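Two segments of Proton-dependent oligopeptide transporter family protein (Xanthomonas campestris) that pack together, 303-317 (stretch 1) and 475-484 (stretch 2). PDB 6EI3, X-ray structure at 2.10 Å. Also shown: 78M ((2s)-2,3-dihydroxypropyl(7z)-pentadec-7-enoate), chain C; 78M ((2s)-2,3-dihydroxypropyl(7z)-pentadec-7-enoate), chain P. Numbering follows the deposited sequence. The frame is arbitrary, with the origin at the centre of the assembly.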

# COMPACT_ATOMS: atom_id res chain seq x y z
N PHE A 303 -6.46 4.03 -1.68
CA PHE A 303 -5.33 3.94 -0.76
C PHE A 303 -5.02 5.25 -0.07
O PHE A 303 -4.55 5.22 1.06
N SER A 304 -5.37 6.41 -0.72
CA SER A 304 -5.24 7.74 -0.11
C SER A 304 -6.12 7.77 1.12
O SER A 304 -5.72 8.28 2.15
N LEU A 305 -7.33 7.25 1.00
CA LEU A 305 -8.33 7.22 2.06
C LEU A 305 -8.07 6.12 3.08
O LEU A 305 -8.24 6.32 4.28
N PHE A 306 -7.61 4.97 2.60
CA PHE A 306 -7.36 3.82 3.46
C PHE A 306 -6.19 4.02 4.44
O PHE A 306 -6.35 3.75 5.62
N ASP A 307 -5.02 4.48 3.95
CA ASP A 307 -3.81 4.64 4.78
C ASP A 307 -3.90 5.78 5.82
O ASP A 307 -3.14 5.77 6.79
N GLN A 308 -4.86 6.69 5.67
CA GLN A 308 -5.08 7.79 6.62
C GLN A 308 -5.76 7.34 7.93
O GLN A 308 -5.87 8.14 8.85
N LYS A 309 -6.15 6.07 8.06
CA LYS A 309 -6.70 5.60 9.34
C LYS A 309 -5.60 5.60 10.45
O LYS A 309 -5.90 5.70 11.65
N ALA A 310 -4.32 5.56 10.01
CA ALA A 310 -3.19 5.56 10.93
C ALA A 310 -2.66 6.99 11.16
O ALA A 310 -1.72 7.18 11.91
N SER A 311 -3.27 7.99 10.51
CA SER A 311 -2.78 9.35 10.65
C SER A 311 -3.93 10.31 10.97
O SER A 311 -4.20 10.55 12.15
N THR A 312 -4.65 10.78 9.95
CA THR A 312 -5.80 11.66 10.08
C THR A 312 -6.85 11.12 11.10
O THR A 312 -7.34 11.89 11.93
N TRP A 313 -7.20 9.82 11.04
CA TRP A 313 -8.21 9.29 11.97
C TRP A 313 -7.70 9.21 13.40
O TRP A 313 -8.47 9.42 14.34
N VAL A 314 -6.41 8.90 13.57
CA VAL A 314 -5.81 8.86 14.92
C VAL A 314 -5.86 10.25 15.54
O VAL A 314 -6.25 10.39 16.70
N LEU A 315 -5.48 11.27 14.75
CA LEU A 315 -5.46 12.67 15.18
C LEU A 315 -6.86 13.13 15.57
O LEU A 315 -7.00 13.91 16.50
N GLN A 316 -7.89 12.65 14.86
CA GLN A 316 -9.28 12.93 15.21
C GLN A 316 -9.61 12.22 16.53
O GLN A 316 -10.12 12.84 17.44
N GLY A 317 -9.30 10.92 16.60
CA GLY A 317 -9.56 10.08 17.76
C GLY A 317 -9.08 10.66 19.08
O GLY A 317 -9.78 10.58 20.10
N LEU A 475 -10.57 18.81 4.72
CA LEU A 475 -9.77 17.72 4.17
C LEU A 475 -10.54 16.41 4.13
O LEU A 475 -10.43 15.68 3.15
N MET A 476 -11.35 16.13 5.17
CA MET A 476 -12.16 14.91 5.23
C MET A 476 -13.19 14.88 4.11
O MET A 476 -13.27 13.89 3.37
N PHE A 477 -13.90 16.00 3.91
CA PHE A 477 -14.89 16.14 2.83
C PHE A 477 -14.24 16.14 1.46
O PHE A 477 -14.79 15.56 0.53
N PHE A 478 -13.03 16.71 1.35
CA PHE A 478 -12.24 16.69 0.12
C PHE A 478 -11.92 15.23 -0.28
O PHE A 478 -12.11 14.86 -1.43
N PHE A 479 -11.41 14.41 0.68
CA PHE A 479 -11.09 13.02 0.36
C PHE A 479 -12.32 12.20 -0.02
O PHE A 479 -12.20 11.39 -0.94
N ALA A 480 -13.49 12.44 0.63
CA ALA A 480 -14.77 11.80 0.28
C ALA A 480 -15.13 12.10 -1.18
O ALA A 480 -15.48 11.19 -1.92
N ALA A 481 -15.03 13.39 -1.58
CA ALA A 481 -15.33 13.85 -2.94
C ALA A 481 -14.37 13.22 -3.96
O ALA A 481 -14.81 12.80 -5.03
N PHE A 482 -13.07 13.15 -3.61
CA PHE A 482 -12.00 12.56 -4.41
C PHE A 482 -12.28 11.07 -4.66
O PHE A 482 -12.13 10.61 -5.79
N ALA A 483 -12.76 10.34 -3.63
CA ALA A 483 -13.11 8.92 -3.76
C ALA A 483 -14.36 8.76 -4.64
O ALA A 483 -14.39 7.85 -5.47
N PHE A 484 -15.37 9.63 -4.48
CA PHE A 484 -16.59 9.57 -5.30
C PHE A 484 -16.27 9.81 -6.77
O PHE A 484 -16.81 9.10 -7.63

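No hydrogen bond crosses this contact, yet an amide lies on an aromatic ring: Gln308 NE2 sits over one face of Phe479, 3.6 Å from CE2. The amide is held there from within its own stretch, since NE2 donates to Ser304 O (2.8 Å, nearly straight at 168°) and Gln308 OE1 accepts from Thr312 OG1 (2.7 Å); the glutamine thus ties the segment before the 308-310 3-10 turn to the helix after it. Phe479 (chi1 m) points toward stretch 1, where Leu305 meets it obliquely. Leu305 (m, p) leaves its backbone sideways, but its end comes nearer: CD1 lies 3.8 Å from Phe479 CB, and CD2 packs tightly, 3.4 Å from Ala483 CB. Ser304 (m) points toward stretch 2, its OG at the edge of the Phe482 ring, 3.9 Å from CE2; Phe482 adopts chi1 t. At the other end Met476 (m, t, t) also starts sideways and extends inward, bringing CE 3.9 Å from Thr312 CG2 and 3.8 Å from Gln316 NE2, an amide hydrogen-bonded elsewhere in the structure. Outside this contact, two 78M lipids line stretch 2: the chain P molecule lays C12 over one face of Phe477, 3.9 Å from CG, while C10 of the chain C molecule comes within 3.4 Å of Phe484 O.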

# COMPACT_ATOMS: atom_id res chain seq x y z
CB PHE A 303 -4.10 3.33 -1.43
CG PHE A 303 -4.30 1.86 -1.67
CD1 PHE A 303 -4.28 0.95 -0.61
CD2 PHE A 303 -4.53 1.37 -2.95
CE1 PHE A 303 -4.51 -0.41 -0.82
CE2 PHE A 303 -4.75 -0.01 -3.16
CZ PHE A 303 -4.77 -0.88 -2.09
CB SER A 304 -5.74 8.83 -1.06
OG SER A 304 -4.98 8.83 -2.25
CB LEU A 305 -9.73 7.06 1.42
CG LEU A 305 -10.43 8.37 1.01
CD1 LEU A 305 -9.79 9.02 -0.22
CD2 LEU A 305 -11.89 8.11 0.70
CB PHE A 306 -7.19 2.54 2.60
CG PHE A 306 -6.99 1.29 3.41
CD1 PHE A 306 -8.04 0.74 4.14
CD2 PHE A 306 -5.76 0.64 3.44
CE1 PHE A 306 -7.85 -0.41 4.91
CE2 PHE A 306 -5.57 -0.51 4.21
CZ PHE A 306 -6.61 -1.03 4.93
CB ASP A 307 -2.55 4.74 3.90
CG ASP A 307 -2.11 3.35 3.42
OD1 ASP A 307 -2.19 2.38 4.23
OD2 ASP A 307 -1.69 3.22 2.25
CB GLN A 308 -5.83 8.93 5.95
CG GLN A 308 -4.97 9.76 5.01
CD GLN A 308 -5.77 10.93 4.50
OE1 GLN A 308 -5.93 11.95 5.19
NE2 GLN A 308 -6.37 10.76 3.34
CB LYS A 309 -7.40 4.23 9.21
CG LYS A 309 -6.50 3.09 8.81
CD LYS A 309 -7.31 1.91 8.28
CE LYS A 309 -6.44 0.68 8.16
NZ LYS A 309 -5.28 0.92 7.26
CB ALA A 310 -2.07 4.64 10.39
CB SER A 311 -1.98 9.76 9.42
OG SER A 311 -2.77 9.82 8.25
CB THR A 312 -6.43 11.87 8.70
OG1 THR A 312 -5.45 12.42 7.80
CG2 THR A 312 -7.66 12.76 8.75
CB TRP A 313 -8.74 7.94 11.53
CG TRP A 313 -9.55 7.95 10.26
CD1 TRP A 313 -9.58 8.92 9.30
CD2 TRP A 313 -10.40 6.89 9.80
NE1 TRP A 313 -10.45 8.55 8.29
CE2 TRP A 313 -10.95 7.30 8.56
CE3 TRP A 313 -10.81 5.66 10.34
CZ2 TRP A 313 -11.85 6.51 7.84
CZ3 TRP A 313 -11.72 4.88 9.64
CH2 TRP A 313 -12.24 5.31 8.41
CB VAL A 314 -4.37 8.25 14.94
CG1 VAL A 314 -3.69 8.49 16.28
CG2 VAL A 314 -4.40 6.76 14.61
CB LEU A 315 -4.87 13.58 14.09
CG LEU A 315 -3.38 13.37 13.82
CD1 LEU A 315 -2.94 14.04 12.51
CD2 LEU A 315 -2.50 13.78 15.04
CB GLN A 316 -10.25 12.45 14.10
CG GLN A 316 -11.71 12.73 14.47
CD GLN A 316 -12.70 12.22 13.45
OE1 GLN A 316 -12.90 11.02 13.30
NE2 GLN A 316 -13.40 13.13 12.81
CB LEU A 475 -8.45 17.55 4.94
CG LEU A 475 -7.31 18.51 4.58
CD1 LEU A 475 -6.20 18.44 5.64
CD2 LEU A 475 -6.74 18.22 3.19
CB MET A 476 -12.78 14.72 6.61
CG MET A 476 -11.76 14.38 7.66
SD MET A 476 -12.37 14.80 9.29
CE MET A 476 -10.90 14.38 10.27
CB PHE A 477 -15.78 17.37 3.04
CG PHE A 477 -16.74 17.17 4.20
CD1 PHE A 477 -17.52 16.02 4.29
CD2 PHE A 477 -16.89 18.15 5.18
CE1 PHE A 477 -18.41 15.84 5.34
CE2 PHE A 477 -17.77 17.96 6.24
CZ PHE A 477 -18.52 16.80 6.33
CB PHE A 478 -10.94 17.50 0.27
CG PHE A 478 -9.99 17.26 -0.89
CD1 PHE A 478 -10.18 17.89 -2.11
CD2 PHE A 478 -8.92 16.38 -0.76
CE1 PHE A 478 -9.32 17.64 -3.19
CE2 PHE A 478 -8.05 16.14 -1.83
CZ PHE A 478 -8.27 16.75 -3.04
CB PHE A 479 -10.26 12.35 1.46
CG PHE A 479 -8.82 12.82 1.36
CD1 PHE A 479 -8.00 12.36 0.34
CD2 PHE A 479 -8.29 13.70 2.30
CE1 PHE A 479 -6.67 12.80 0.25
CE2 PHE A 479 -6.96 14.12 2.21
CZ PHE A 479 -6.16 13.68 1.18
CB ALA A 480 -15.87 12.30 1.19
CB ALA A 481 -15.24 15.38 -3.02
CB PHE A 482 -10.63 12.79 -3.72
CG PHE A 482 -9.37 12.28 -4.40
CD1 PHE A 482 -9.20 12.39 -5.78
CD2 PHE A 482 -8.34 11.72 -3.65
CE1 PHE A 482 -8.03 11.95 -6.39
CE2 PHE A 482 -7.15 11.30 -4.26
CZ PHE A 482 -7.00 11.42 -5.63
CB ALA A 483 -13.36 8.30 -2.41
CB PHE A 484 -17.65 10.55 -4.79
CG PHE A 484 -18.24 10.17 -3.44
CD1 PHE A 484 -18.59 8.84 -3.16
CD2 PHE A 484 -18.55 11.14 -2.50
CE1 PHE A 484 -19.15 8.49 -1.93
CE2 PHE A 484 -19.13 10.79 -1.27
CZ PHE A 484 -19.41 9.47 -0.99
O21 78M C . -23.76 -1.45 -15.05
C20 78M C . -22.81 -0.46 -15.45
C18 78M C . -23.01 0.83 -14.69
O19 78M C . -24.31 1.36 -14.98
C17 78M C . -21.96 1.86 -15.01
O2 78M C . -22.25 2.96 -14.11
C1 78M C . -21.26 3.78 -13.75
O1 78M C . -20.12 3.66 -14.12
C2 78M C . -21.75 4.87 -12.85
C3 78M C . -20.78 5.27 -11.74
C4 78M C . -20.63 4.22 -10.65
C5 78M C . -21.00 4.68 -9.24
C6 78M C . -20.03 5.69 -8.63
C7 78M C . -20.39 6.08 -7.23
C8 78M C . -20.89 7.23 -6.81
C9 78M C . -21.24 8.43 -7.64
C10 78M C . -20.22 9.56 -7.53
C11 78M C . -20.50 10.74 -8.44
C12 78M C . -19.46 11.86 -8.38
C13 78M C . -19.60 12.83 -7.20
C15 78M C . -18.53 14.65 -5.81
C14 78M C . -18.48 13.84 -7.09
C8 78M P . -21.10 20.54 5.84
C9 78M P . -21.47 19.87 4.56
C10 78M P . -20.28 19.66 3.63
C11 78M P . -20.57 18.73 2.47
C12 78M P . -19.38 18.44 1.57
C13 78M P . -19.57 17.21 0.69
C15 78M P . -18.61 15.66 -1.06
C14 78M P . -18.43 16.95 -0.28